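Local coordinates for small S protein (Podospora anserina, PDB 2WVQ), which mediates heterokaryon incompatibility as a prion-forming protein that reacts lethally with het-S from incompatible cells, and is represented here by its helical globular domain, at residues Cys28-Val32 with Leu92-Glu96; Tyr42-Gln46 with Phe117-Lys123; Ser80-Ala84 with Leu174-Phe178; Ile192-Glu198 with Ala218-Ile223. The protein carries 2 engineered substitutions. All blocks are in the same frame, centred on the assembly; numbering follows the deposited sequence. Where two conformers were deposited one is given.

From the N terminus, the chain leaves helix 18-28 and enters interaction 1, which closes a long loop by joining residues 28-32 to the middle of helix 79-108. Interaction 2 opens inside that loop, at the start of helix 42-62, but ends beyond it, at the 117-123 turn, so the two cross. Interaction 3 crosses both, tying the start of helix 79-108 to the end of helix 157-176; its centre lies about 33 Å from that of interaction 2, on the opposite side of the chain's centre. Interaction 4 follows in series, closing a short loop between residues 192-198 and helix 213-224 near the C terminus.

Interaction 1. Residues Cys28-Val32 with Leu92-Glu96; sequences CFEYV and LLLFE
Phe-95 reaches from helix 79-108 to the end of helix 18-28 and the residues leading to strand 32-34, and its ring is met there in two quite different ways. Cys-28 lies over one face: its CB stands 3.6 Å from the centroid of the Phe-95 ring, only 10° off the ring normal, a CH-pi contact. The sulfur approaches the same ring obliquely, with Cys-28 SG 4.4 Å from the Phe-95 centroid, and so adds a sulfur-aromatic contact. Phe-29 meets the far end of the ring. The edge of Phe-95 points into the face of Phe-29 in a T-shaped pair, centroids 5.0 Å apart and planes at 73°, and Phe-95 CZ sits over the centre of the Phe-29 ring, 3.7 Å from Phe-29 CE1. One turn back along the helix, Leu-92 CD1 touches Cys-28 SG at 3.9 Å. Val-32 adds a looser touch, its CG1 4.3 Å from Phe-95 CE2.

With CG anti to the carbonyl carbon (chi1 -81°), the Phe-95 ring extends across with Cys-28 over one face and Phe-29 at its outer edge. The contact is buried and wholly apolar, with no hydrogen bond between the segments. In the second shell of this part of the globular domain, helix 42-62 meets Phe-29 through Ala-52 and Leu-56 and Val-32 through Leu-49. Helix 157-176 touches Phe-29 and Leu-94 through Val-167, and the small parallel sheet enters through Trp-152 of strand 152-154, which touches both Phe-95 and Val-32.

Interaction 2. Residues Tyr42-Gln46 with Phe117-Lys123; sequences YERCQ and FEDKDMK
Tyr-42 and Phe-117 form an offset stack, ring planes at 8° and centroids 4.6 Å apart. The side chains run antiparallel, so each CB lies over the other ring: Phe-117 CB is 3.3 Å from the Tyr-42 centroid, and Tyr-42 CB 3.7 Å from the Phe-117 centroid. With CG anti to the backbone N (chi1 162°), the tyrosine ring projects toward the turn, its OH beside the Glu-118 to Asp-119 backbone.

Met-122 supplies the other apolar contacts. Its extended chain runs along the start of the helix, CG lying 3.4 Å from Glu-43 CG and 3.7 Å from Tyr-42 CE2, and ends with CE against Gln-46 CG at 3.3 Å. These contacts fasten the first turn of helix 42-62 to the connection between helices 79-108 and 124-140, whose residues 119-121 form a 3-10 turn.

Among the polar contacts, the backbone N of Lys-123, the N-cap residue of helix 124-140, donates to Glu-43 OE1 (2.8 Å), arriving well above the carboxylate plane. The Asp-121 side chain reaches back through OD1 to Glu-118 N (2.9 Å), just before the 3-10 segment. Asp-119 makes a salt bridge to Arg-131 of helix 124-140.

Interaction 3. Residues Ser80-Ala84 with Leu174-Phe178; sequences SVQLA and LEKAF
The hydroxyl of Ser-80 donates to the backbone carbonyl of Ala-177, with OG 2.9 Å from that O. The donor lies in the carbonyl plane, on a lone pair, at a C=O...donor angle of 142°. Placing OG anti to the carbonyl carbon (chi1 -62°) turns it to Ala-177, while Ser-80 CB remains over a face of the Phe-178 ring. This CH-pi contact is off-centre: CB stands 4.1 Å from the Phe-178 centroid, 24° off the ring normal.

The phenylalanine ring lies against the first turns of helix 79-108, its CZ 3.3 Å from the backbone O of Ser-80. Val-81 CG2 is a more distant neighbour of the same CZ, at 4.2 Å. The bond and the ring together dock the C-terminal end of helix 157-176, where the chain turns into loop, onto the start of helix 79-108.

One turn further along, Leu-174 CD1 packs on Ala-84, 3.8 Å from its CB, and Phe-178 CE1 approaches the same methyl. Leu-83 CD2 touches Ala-177 CB at 4.2 Å, and the Leu-83 side chain also packs on Leu-107 of the second subunit. Trp-59 of helix 42-62 and Val-18 of helix 18-28 also pack against Ala-84.

Interaction 4. Residues Ile192-Glu198 with Ala218-Ile223; sequences IEEVEDE and AAAQKI
Ile-192 and Lys-222 form the close-fitting part of this contact. Ile-192 is buried and sends its two branches to the small, likewise buried side chains opposite: CG2 to Ala-218 CB at 4.1 Å and CD1 to Ala-219 CB at 4.0 Å. Lys-222 is stretched out, CG anti to the backbone N (chi1 -168°), and this carries its amine into the bend of the loop. There NZ donates to Ile-192 O at 3.1 Å, tilted 17° from the carbonyl plane, and Glu-193 O lies equally near. The aliphatic part takes part too, with Lys-222 CE 3.3 Å from Val-195 O. Several loop carbonyls lie near the ammonium group, which would probably help to stabilise its charge.

Glu-196 and Glu-198 occupy the exposed rim. Glu-196, bent back at chi2, reaches NZ through OE2 in a loose, weak salt bridge of 3.3 Å. Glu-198 lays its CG against Ile-223 CG2 at 3.7 Å, the two side chains lying nearly perpendicular.

Asp-197 caps the start of helix 198-207, which packs beside the contact: Leu-204 touches Ile-192, and Leu-201 touches Val-195 and Ile-223. The contact joins helix 213-224 to the connection between helices 181-191 and 198-207.

Interaction 1. Residues Cys28-Val32 with Leu92-Glu96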
loop_
_atom_site.group_PDB
_atom_site.type_symbol
_atom_site.label_atom_id
_atom_site.label_comp_id
_atom_site.label_asym_id
_atom_site.label_seq_id
_atom_site.Cartn_x
_atom_site.Cartn_y
_atom_site.Cartn_z
ATOM N N CYS A 28 1.055 -13.685 8.887
ATOM C CA CYS A 28 1.535 -12.267 8.978
ATOM C C CYS A 28 0.922 -11.513 10.126
ATOM O O CYS A 28 1.617 -10.767 10.789
ATOM C CB CYS A 28 1.269 -11.462 7.711
ATOM S SG CYS A 28 2.448 -11.710 6.325
ATOM N N PHE A 29 -0.382 -11.689 10.316
ATOM C CA PHE A 29 -1.122 -11.138 11.447
ATOM C C PHE A 29 -0.575 -11.454 12.866
ATOM O O PHE A 29 -0.769 -10.667 13.779
ATOM C CB PHE A 29 -2.613 -11.541 11.381
ATOM C CG PHE A 29 -3.433 -10.820 10.295
ATOM C CD1 PHE A 29 -3.640 -11.413 9.013
ATOM C CD2 PHE A 29 -4.041 -9.615 10.573
ATOM C CE1 PHE A 29 -4.398 -10.771 8.021
ATOM C CE2 PHE A 29 -4.842 -8.967 9.589
ATOM C CZ PHE A 29 -5.011 -9.558 8.298
ATOM N N GLU A 30 0.104 -12.577 13.031
ATOM C CA GLU A 30 0.598 -13.003 14.336
ATOM C C GLU A 30 1.802 -12.193 14.829
ATOM O O GLU A 30 2.027 -12.074 16.021
ATOM C CB GLU A 30 0.936 -14.491 14.287
ATOM C CG GLU A 30 -0.323 -15.343 14.374
ATOM C CD GLU A 30 -0.213 -16.701 13.719
ATOM O OE1 GLU A 30 -1.277 -17.232 13.339
ATOM O OE2 GLU A 30 0.909 -17.246 13.608
ATOM N N TYR A 31 2.583 -11.663 13.908
ATOM C CA TYR A 31 3.791 -10.917 14.285
ATOM C C TYR A 31 3.493 -9.445 14.642
ATOM O O TYR A 31 4.427 -8.701 15.009
ATOM C CB TYR A 31 4.849 -11.049 13.182
ATOM C CG TYR A 31 5.131 -12.494 12.838
ATOM C CD1 TYR A 31 4.551 -13.095 11.709
ATOM C CD2 TYR A 31 5.947 -13.286 13.669
ATOM C CE1 TYR A 31 4.795 -14.447 11.403
ATOM C CE2 TYR A 31 6.188 -14.646 13.367
ATOM C CZ TYR A 31 5.613 -15.213 12.230
ATOM O OH TYR A 31 5.869 -16.540 11.920
ATOM N N VAL A 32 2.225 -9.020 14.539
ATOM C CA VAL A 32 1.912 -7.588 14.716
ATOM C C VAL A 32 1.434 -7.091 16.093
ATOM O O VAL A 32 0.459 -7.565 16.679
ATOM C CB VAL A 32 1.270 -6.850 13.456
ATOM C CG1 VAL A 32 0.653 -7.787 12.418
ATOM C CG2 VAL A 32 0.381 -5.633 13.838
ATOM N N LEU A 92 0.775 -10.013 0.941
ATOM C CA LEU A 92 2.157 -10.123 1.400
ATOM C C LEU A 92 2.990 -8.831 1.270
ATOM O O LEU A 92 3.706 -8.462 2.213
ATOM C CB LEU A 92 2.883 -11.301 0.735
ATOM C CG LEU A 92 3.032 -12.668 1.470
ATOM C CD1 LEU A 92 2.156 -12.886 2.656
ATOM C CD2 LEU A 92 3.071 -13.913 0.566
ATOM N N LEU A 93 2.911 -8.195 0.094
ATOM C CA LEU A 93 3.529 -6.862 -0.170
ATOM C C LEU A 93 3.021 -5.776 0.807
ATOM O O LEU A 93 3.781 -4.902 1.234
ATOM C CB LEU A 93 3.243 -6.441 -1.617
ATOM C CG LEU A 93 4.220 -6.616 -2.782
ATOM C CD1 LEU A 93 5.272 -7.680 -2.566
ATOM C CD2 LEU A 93 3.485 -6.828 -4.087
ATOM N N LEU A 94 1.732 -5.814 1.086
ATOM C CA LEU A 94 1.058 -4.973 2.064
ATOM C C LEU A 94 1.715 -5.003 3.459
ATOM O O LEU A 94 1.925 -3.964 4.093
ATOM C CB LEU A 94 -0.423 -5.426 2.163
ATOM C CG LEU A 94 -1.427 -4.575 2.932
ATOM C CD1 LEU A 94 -1.311 -3.123 2.402
ATOM C CD2 LEU A 94 -2.847 -5.116 2.697
ATOM N N PHE A 95 2.015 -6.208 3.930
ATOM C CA PHE A 95 2.651 -6.444 5.214
ATOM C C PHE A 95 4.163 -6.119 5.148
ATOM O O PHE A 95 4.717 -5.537 6.087
ATOM C CB PHE A 95 2.397 -7.913 5.671
ATOM C CG PHE A 95 1.037 -8.135 6.315
ATOM C CD1 PHE A 95 -0.001 -8.775 5.609
ATOM C CD2 PHE A 95 0.799 -7.703 7.626
ATOM C CE1 PHE A 95 -1.289 -8.955 6.201
ATOM C CE2 PHE A 95 -0.484 -7.918 8.273
ATOM C CZ PHE A 95 -1.521 -8.536 7.556
ATOM N N GLU A 96 4.816 -6.446 4.027
ATOM C CA GLU A 96 6.214 -6.073 3.837
ATOM C C GLU A 96 6.412 -4.525 3.964
ATOM O O GLU A 96 7.239 -4.091 4.748
ATOM C CB GLU A 96 6.741 -6.598 2.497
ATOM C CG GLU A 96 8.239 -6.771 2.483
ATOM C CD GLU A 96 8.790 -7.057 1.096
ATOM O OE1 GLU A 96 10.019 -6.914 0.940
ATOM O OE2 GLU A 96 8.013 -7.425 0.183
#

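Interaction 2. Residues Tyr42-Gln46 with Phe117-Lys123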
loop_
_atom_site.group_PDB
_atom_site.type_symbol
_atom_site.label_atom_id
_atom_site.label_comp_id
_atom_site.label_asym_id
_atom_site.label_seq_id
_atom_site.Cartn_x
_atom_site.Cartn_y
_atom_site.Cartn_z
ATOM N N TYR A 42 -6.714 0.809 21.711
ATOM C CA TYR A 42 -5.965 -0.407 21.534
ATOM C C TYR A 42 -6.895 -1.613 21.320
ATOM O O TYR A 42 -6.779 -2.295 20.313
ATOM C CB TYR A 42 -5.046 -0.696 22.720
ATOM C CG TYR A 42 -4.582 -2.152 22.768
ATOM C CD1 TYR A 42 -3.926 -2.744 21.667
ATOM C CD2 TYR A 42 -4.778 -2.918 23.903
ATOM C CE1 TYR A 42 -3.498 -4.067 21.716
ATOM C CE2 TYR A 42 -4.355 -4.221 23.971
ATOM C CZ TYR A 42 -3.722 -4.798 22.873
ATOM O OH TYR A 42 -3.307 -6.102 22.974
ATOM N N GLU A 43 -7.809 -1.832 22.261
ATOM C CA GLU A 43 -8.625 -3.039 22.295
ATOM C C GLU A 43 -9.417 -3.153 21.008
ATOM O O GLU A 43 -9.368 -4.193 20.351
ATOM C CB GLU A 43 -9.550 -3.020 23.508
ATOM C CG GLU A 43 -10.261 -4.330 23.775
ATOM C CD GLU A 43 -11.218 -4.228 24.944
ATOM O OE1 GLU A 43 -10.794 -3.820 26.046
ATOM O OE2 GLU A 43 -12.406 -4.561 24.756
ATOM N N ARG A 44 -10.119 -2.087 20.628
ATOM C CA ARG A 44 -10.912 -2.103 19.392
ATOM C C ARG A 44 -10.063 -2.338 18.140
ATOM O O ARG A 44 -10.441 -3.130 17.290
ATOM C CB ARG A 44 -11.760 -0.834 19.255
ATOM C CG ARG A 44 -12.665 -0.758 18.021
ATOM C CD ARG A 44 -13.031 0.733 17.741
ATOM N NE ARG A 44 -12.727 1.159 16.364
ATOM C CZ ARG A 44 -13.411 0.790 15.268
ATOM N NH1 ARG A 44 -14.474 -0.037 15.344
ATOM N NH2 ARG A 44 -13.022 1.245 14.070
ATOM N N CYS A 45 -8.924 -1.643 18.019
ATOM C CA CYS A 45 -8.045 -1.799 16.851
ATOM C C CYS A 45 -7.467 -3.230 16.726
ATOM O O CYS A 45 -7.312 -3.755 15.617
ATOM C CB CYS A 45 -6.926 -0.747 16.892
ATOM S SG CYS A 45 -7.562 0.905 16.485
ATOM N N GLN A 46 -7.122 -3.833 17.862
ATOM C CA GLN A 46 -6.665 -5.220 17.892
ATOM C C GLN A 46 -7.782 -6.171 17.426
ATOM O O GLN A 46 -7.525 -7.005 16.562
ATOM C CB GLN A 46 -6.150 -5.615 19.278
ATOM C CG GLN A 46 -5.681 -7.080 19.394
ATOM C CD GLN A 46 -4.510 -7.392 18.485
ATOM O OE1 GLN A 46 -3.424 -6.856 18.670
ATOM N NE2 GLN A 46 -4.731 -8.254 17.482
ATOM N N PHE A 117 1.363 -2.327 23.500
ATOM C CA PHE A 117 0.256 -2.961 24.199
ATOM C C PHE A 117 0.350 -4.504 24.205
ATOM O O PHE A 117 0.950 -5.105 23.310
ATOM C CB PHE A 117 -1.069 -2.511 23.594
ATOM C CG PHE A 117 -1.474 -1.110 23.986
ATOM C CD1 PHE A 117 -1.353 -0.060 23.076
ATOM C CD2 PHE A 117 -1.970 -0.842 25.273
ATOM C CE1 PHE A 117 -1.724 1.241 23.425
ATOM C CE2 PHE A 117 -2.339 0.463 25.647
ATOM C CZ PHE A 117 -2.219 1.507 24.721
ATOM N N GLU A 118 -0.235 -5.121 25.230
ATOM C CA GLU A 118 -0.360 -6.582 25.300
ATOM C C GLU A 118 -1.780 -6.869 25.711
ATOM O O GLU A 118 -2.422 -5.996 26.275
ATOM C CB GLU A 118 0.665 -7.206 26.263
ATOM C CG GLU A 118 1.045 -6.318 27.444
ATOM C CD GLU A 118 2.525 -6.430 27.843
ATOM O OE1 GLU A 118 3.003 -7.559 28.131
ATOM O OE2 GLU A 118 3.201 -5.371 27.883
ATOM N N ASP A 119 -2.293 -8.067 25.415
ATOM C CA ASP A 119 -3.738 -8.312 25.623
ATOM C C ASP A 119 -4.244 -8.220 27.076
ATOM O O ASP A 119 -5.441 -8.089 27.308
ATOM C CB ASP A 119 -4.281 -9.522 24.815
ATOM C CG ASP A 119 -3.949 -10.878 25.436
ATOM O OD1 ASP A 119 -4.278 -11.894 24.773
ATOM O OD2 ASP A 119 -3.398 -10.951 26.557
ATOM N N LYS A 120 -3.321 -8.234 28.039
ATOM C CA LYS A 120 -3.616 -7.855 29.424
ATOM C C LYS A 120 -4.056 -6.392 29.578
ATOM O O LYS A 120 -4.597 -6.032 30.613
ATOM C CB LYS A 120 -2.424 -8.135 30.364
ATOM C CG LYS A 120 -1.315 -7.062 30.333
ATOM C CD LYS A 120 -0.386 -7.133 31.529
ATOM C CE LYS A 120 0.741 -8.153 31.352
ATOM N NZ LYS A 120 1.916 -7.611 30.575
ATOM N N ASP A 121 -3.798 -5.563 28.563
ATOM C CA ASP A 121 -4.241 -4.160 28.541
ATOM C C ASP A 121 -5.665 -3.993 27.988
ATOM O O ASP A 121 -6.195 -2.864 27.952
ATOM C CB ASP A 121 -3.264 -3.282 27.747
ATOM C CG ASP A 121 -1.893 -3.279 28.338
ATOM O OD1 ASP A 121 -0.940 -3.593 27.608
ATOM O OD2 ASP A 121 -1.770 -2.985 29.553
ATOM N N MET A 122 -6.261 -5.104 27.542
ATOM C CA MET A 122 -7.694 -5.159 27.246
ATOM C C MET A 122 -8.530 -5.432 28.484
ATOM O O MET A 122 -8.053 -6.020 29.461
ATOM C CB MET A 122 -7.996 -6.269 26.248
ATOM C CG MET A 122 -7.484 -6.031 24.877
ATOM S SD MET A 122 -7.847 -7.485 23.867
ATOM C CE MET A 122 -7.021 -7.019 22.361
ATOM N N LYS A 123 -9.794 -5.032 28.421
ATOM C CA LYS A 123 -10.790 -5.498 29.376
ATOM C C LYS A 123 -11.008 -7.018 29.186
ATOM O O LYS A 123 -10.738 -7.548 28.095
ATOM C CB LYS A 123 -12.087 -4.696 29.209
ATOM C CG LYS A 123 -11.868 -3.172 29.290
ATOM C CD LYS A 123 -13.140 -2.425 29.582
ATOM C CE LYS A 123 -12.842 -1.101 30.291
ATOM N NZ LYS A 123 -14.067 -0.496 30.899
#

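Interaction 3. Residues Ser80-Ala84 with Leu174-Phe178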
loop_
_atom_site.group_PDB
_atom_site.type_symbol
_atom_site.label_atom_id
_atom_site.label_comp_id
_atom_site.label_asym_id
_atom_site.label_seq_id
_atom_site.Cartn_x
_atom_site.Cartn_y
_atom_site.Cartn_z
ATOM N N SER A 80 -9.551 -17.885 -12.018
ATOM C CA SER A 80 -9.851 -17.598 -10.622
ATOM C C SER A 80 -8.679 -17.886 -9.669
ATOM O O SER A 80 -8.467 -17.161 -8.696
ATOM C CB SER A 80 -11.146 -18.283 -10.173
ATOM O OG SER A 80 -12.254 -17.797 -10.938
ATOM N N VAL A 81 -7.905 -18.915 -9.980
ATOM C CA VAL A 81 -6.798 -19.344 -9.123
ATOM C C VAL A 81 -5.576 -18.434 -9.385
ATOM O O VAL A 81 -4.855 -18.112 -8.448
ATOM C CB VAL A 81 -6.474 -20.894 -9.267
ATOM C CG1 VAL A 81 -5.305 -21.336 -8.366
ATOM C CG2 VAL A 81 -7.706 -21.748 -8.930
ATOM N N GLN A 82 -5.362 -18.045 -10.644
ATOM C CA GLN A 82 -4.361 -16.995 -11.015
ATOM C C GLN A 82 -4.649 -15.671 -10.311
ATOM O O GLN A 82 -3.724 -14.960 -9.894
ATOM C CB GLN A 82 -4.332 -16.767 -12.536
ATOM C CG GLN A 82 -3.849 -17.959 -13.362
ATOM C CD GLN A 82 -3.801 -17.687 -14.860
ATOM O OE1 GLN A 82 -3.130 -18.401 -15.596
ATOM N NE2 GLN A 82 -4.507 -16.654 -15.322
ATOM N N LEU A 83 -5.936 -15.344 -10.198
ATOM C CA LEU A 83 -6.412 -14.154 -9.522
ATOM C C LEU A 83 -6.145 -14.208 -8.032
ATOM O O LEU A 83 -5.621 -13.218 -7.471
ATOM C CB LEU A 83 -7.900 -13.917 -9.819
ATOM C CG LEU A 83 -8.428 -13.167 -11.037
ATOM C CD1 LEU A 83 -7.936 -13.685 -12.370
ATOM C CD2 LEU A 83 -9.945 -13.161 -11.062
ATOM N N ALA A 84 -6.451 -15.362 -7.390
ATOM C CA ALA A 84 -6.151 -15.559 -5.971
ATOM C C ALA A 84 -4.656 -15.495 -5.645
ATOM O O ALA A 84 -4.282 -14.988 -4.605
ATOM C CB ALA A 84 -6.742 -16.885 -5.427
ATOM N N LEU A 174 -11.194 -11.856 -3.526
ATOM C CA LEU A 174 -11.063 -13.320 -3.349
ATOM C C LEU A 174 -12.398 -14.039 -3.329
ATOM O O LEU A 174 -12.551 -15.106 -3.947
ATOM C CB LEU A 174 -10.341 -13.624 -2.037
ATOM C CG LEU A 174 -8.930 -14.184 -1.882
ATOM C CD1 LEU A 174 -8.067 -14.133 -3.126
ATOM C CD2 LEU A 174 -8.215 -13.602 -0.669
ATOM N N GLU A 175 -13.346 -13.480 -2.583
ATOM C CA GLU A 175 -14.701 -14.021 -2.508
ATOM C C GLU A 175 -15.474 -13.877 -3.833
ATOM O O GLU A 175 -16.341 -14.684 -4.129
ATOM C CB GLU A 175 -15.479 -13.386 -1.343
ATOM C CG GLU A 175 -15.066 -13.861 0.056
ATOM C CD GLU A 175 -15.678 -13.000 1.170
ATOM O OE1 GLU A 175 -15.212 -13.050 2.333
ATOM O OE2 GLU A 175 -16.629 -12.257 0.876
ATOM N N LYS A 176 -15.160 -12.839 -4.615
ATOM C CA LYS A 176 -15.768 -12.609 -5.928
ATOM C C LYS A 176 -15.347 -13.685 -6.954
ATOM O O LYS A 176 -16.119 -14.030 -7.846
ATOM C CB LYS A 176 -15.403 -11.196 -6.450
ATOM C CG LYS A 176 -16.485 -10.459 -7.267
ATOM C CD LYS A 176 -16.444 -10.834 -8.774
ATOM C CE LYS A 176 -17.688 -10.398 -9.530
ATOM N NZ LYS A 176 -17.863 -8.905 -9.550
ATOM N N ALA A 177 -14.120 -14.196 -6.838
ATOM C CA ALA A 177 -13.581 -15.118 -7.841
ATOM C C ALA A 177 -14.018 -16.586 -7.653
ATOM O O ALA A 177 -13.698 -17.445 -8.481
ATOM C CB ALA A 177 -12.052 -15.006 -7.897
ATOM N N PHE A 178 -14.737 -16.866 -6.563
ATOM C CA PHE A 178 -15.143 -18.235 -6.218
ATOM C C PHE A 178 -16.610 -18.302 -5.761
ATOM O O PHE A 178 -17.107 -17.350 -5.148
ATOM C CB PHE A 178 -14.170 -18.833 -5.182
ATOM C CG PHE A 178 -12.760 -18.967 -5.696
ATOM C CD1 PHE A 178 -11.861 -17.893 -5.636
ATOM C CD2 PHE A 178 -12.324 -20.161 -6.263
ATOM C CE1 PHE A 178 -10.565 -18.035 -6.144
ATOM C CE2 PHE A 178 -11.039 -20.298 -6.746
ATOM C CZ PHE A 178 -10.162 -19.224 -6.695
#

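Interaction 4. Residues Ile192-Glu198 with Ala218-Ile223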
loop_
_atom_site.group_PDB
_atom_site.type_symbol
_atom_site.label_atom_id
_atom_site.label_comp_id
_atom_site.label_asym_id
_atom_site.label_seq_id
_atom_site.Cartn_x
_atom_site.Cartn_y
_atom_site.Cartn_z
ATOM N N ILE A 192 -19.667 -18.056 15.436
ATOM C CA ILE A 192 -20.402 -17.258 16.396
ATOM C C ILE A 192 -21.346 -18.086 17.320
ATOM O O ILE A 192 -22.008 -17.528 18.190
ATOM C CB ILE A 192 -21.147 -16.116 15.616
ATOM C CG1 ILE A 192 -20.828 -14.752 16.224
ATOM C CG2 ILE A 192 -22.658 -16.402 15.440
ATOM C CD1 ILE A 192 -20.518 -13.716 15.182
ATOM N N GLU A 193 -21.394 -19.405 17.152
ATOM C CA GLU A 193 -22.293 -20.210 17.985
ATOM C C GLU A 193 -21.869 -20.393 19.447
ATOM O O GLU A 193 -22.708 -20.662 20.305
ATOM C CB GLU A 193 -22.709 -21.540 17.322
ATOM C CG GLU A 193 -21.599 -22.489 16.908
ATOM C CD GLU A 193 -22.131 -23.883 16.630
ATOM O OE1 GLU A 193 -22.306 -24.247 15.447
ATOM O OE2 GLU A 193 -22.403 -24.610 17.609
ATOM N N GLU A 194 -20.585 -20.219 19.747
ATOM C CA GLU A 194 -20.121 -20.390 21.129
ATOM C C GLU A 194 -20.260 -19.114 21.965
ATOM O O GLU A 194 -20.219 -19.147 23.204
ATOM C CB GLU A 194 -18.688 -20.902 21.142
ATOM C CG GLU A 194 -18.300 -21.617 22.407
ATOM C CD GLU A 194 -17.629 -22.942 22.132
ATOM O OE1 GLU A 194 -17.283 -23.204 20.957
ATOM O OE2 GLU A 194 -17.456 -23.725 23.091
ATOM N N VAL A 195 -20.439 -17.988 21.289
ATOM C CA VAL A 195 -20.541 -16.710 21.981
ATOM C C VAL A 195 -22.013 -16.400 22.286
ATOM O O VAL A 195 -22.806 -16.093 21.391
ATOM C CB VAL A 195 -19.730 -15.575 21.248
ATOM C CG1 VAL A 195 -20.141 -15.423 19.807
ATOM C CG2 VAL A 195 -19.822 -14.252 21.974
ATOM N N GLU A 196 -22.362 -16.500 23.570
ATOM C CA GLU A 196 -23.765 -16.484 23.985
ATOM C C GLU A 196 -24.269 -15.123 24.451
ATOM O O GLU A 196 -25.480 -14.826 24.354
ATOM C CB GLU A 196 -24.018 -17.538 25.076
ATOM C CG GLU A 196 -23.781 -18.988 24.632
ATOM C CD GLU A 196 -24.567 -19.389 23.368
ATOM O OE1 GLU A 196 -24.359 -20.527 22.871
ATOM O OE2 GLU A 196 -25.385 -18.575 22.869
ATOM N N ASP A 197 -23.344 -14.303 24.961
ATOM C CA ASP A 197 -23.739 -13.062 25.644
ATOM C C ASP A 197 -23.880 -11.896 24.662
ATOM O O ASP A 197 -23.007 -11.676 23.800
ATOM C CB ASP A 197 -22.745 -12.716 26.768
ATOM C CG ASP A 197 -21.282 -12.697 26.287
ATOM O OD1 ASP A 197 -20.553 -11.748 26.670
ATOM O OD2 ASP A 197 -20.862 -13.620 25.547
ATOM N N GLU A 198 -24.989 -11.164 24.802
ATOM C CA GLU A 198 -25.286 -9.989 23.984
ATOM C C GLU A 198 -24.117 -8.993 23.950
ATOM O O GLU A 198 -23.796 -8.428 22.805
ATOM C CB GLU A 198 -26.549 -9.302 24.497
ATOM C CG GLU A 198 -27.262 -8.435 23.469
ATOM C CD GLU A 198 -26.712 -7.010 23.419
ATOM O OE1 GLU A 198 -26.954 -6.246 24.383
ATOM O OE2 GLU A 198 -26.030 -6.656 22.409
ATOM N N ALA A 218 -24.091 -12.250 11.158
ATOM C CA ALA A 218 -24.204 -13.394 12.051
ATOM C C ALA A 218 -24.439 -12.973 13.500
ATOM O O ALA A 218 -25.304 -13.517 14.160
ATOM C CB ALA A 218 -22.970 -14.294 11.926
ATOM N N ALA A 219 -23.635 -12.018 13.987
ATOM C CA ALA A 219 -23.861 -11.353 15.282
ATOM C C ALA A 219 -25.233 -10.662 15.412
ATOM O O ALA A 219 -25.911 -10.838 16.423
ATOM C CB ALA A 219 -22.740 -10.357 15.561
ATOM N N ALA A 220 -25.628 -9.890 14.395
ATOM C CA ALA A 220 -26.919 -9.217 14.358
ATOM C C ALA A 220 -28.072 -10.217 14.432
ATOM O O ALA A 220 -29.028 -10.014 15.201
ATOM C CB ALA A 220 -27.038 -8.339 13.113
ATOM N N GLN A 221 -27.978 -11.296 13.651
ATOM C CA GLN A 221 -29.001 -12.345 13.643
ATOM C C GLN A 221 -29.124 -12.996 15.022
ATOM O O GLN A 221 -30.214 -13.396 15.421
ATOM C CB GLN A 221 -28.682 -13.422 12.583
ATOM C CG GLN A 221 -29.216 -13.154 11.150
ATOM C CD GLN A 221 -28.374 -13.860 10.037
ATOM O OE1 GLN A 221 -27.249 -14.367 10.267
ATOM N NE2 GLN A 221 -28.924 -13.870 8.824
ATOM N N LYS A 222 -28.009 -13.092 15.748
ATOM C CA LYS A 222 -28.001 -13.769 17.044
ATOM C C LYS A 222 -28.542 -12.902 18.186
ATOM O O LYS A 222 -29.275 -13.393 19.056
ATOM C CB LYS A 222 -26.613 -14.322 17.372
ATOM C CG LYS A 222 -26.616 -15.280 18.545
ATOM C CD LYS A 222 -25.335 -16.162 18.563
ATOM C CE LYS A 222 -25.487 -17.091 19.818
ATOM N NZ LYS A 222 -24.662 -18.349 19.660
ATOM N N ILE A 223 -28.190 -11.618 18.189
ATOM C CA ILE A 223 -28.659 -10.707 19.248
ATOM C C ILE A 223 -30.130 -10.333 19.109
ATOM O O ILE A 223 -30.780 -10.002 20.102
ATOM C CB ILE A 223 -27.750 -9.443 19.431
ATOM C CG1 ILE A 223 -27.380 -8.797 18.082
ATOM C CG2 ILE A 223 -26.482 -9.824 20.173
ATOM C CD1 ILE A 223 -26.244 -7.763 18.149
#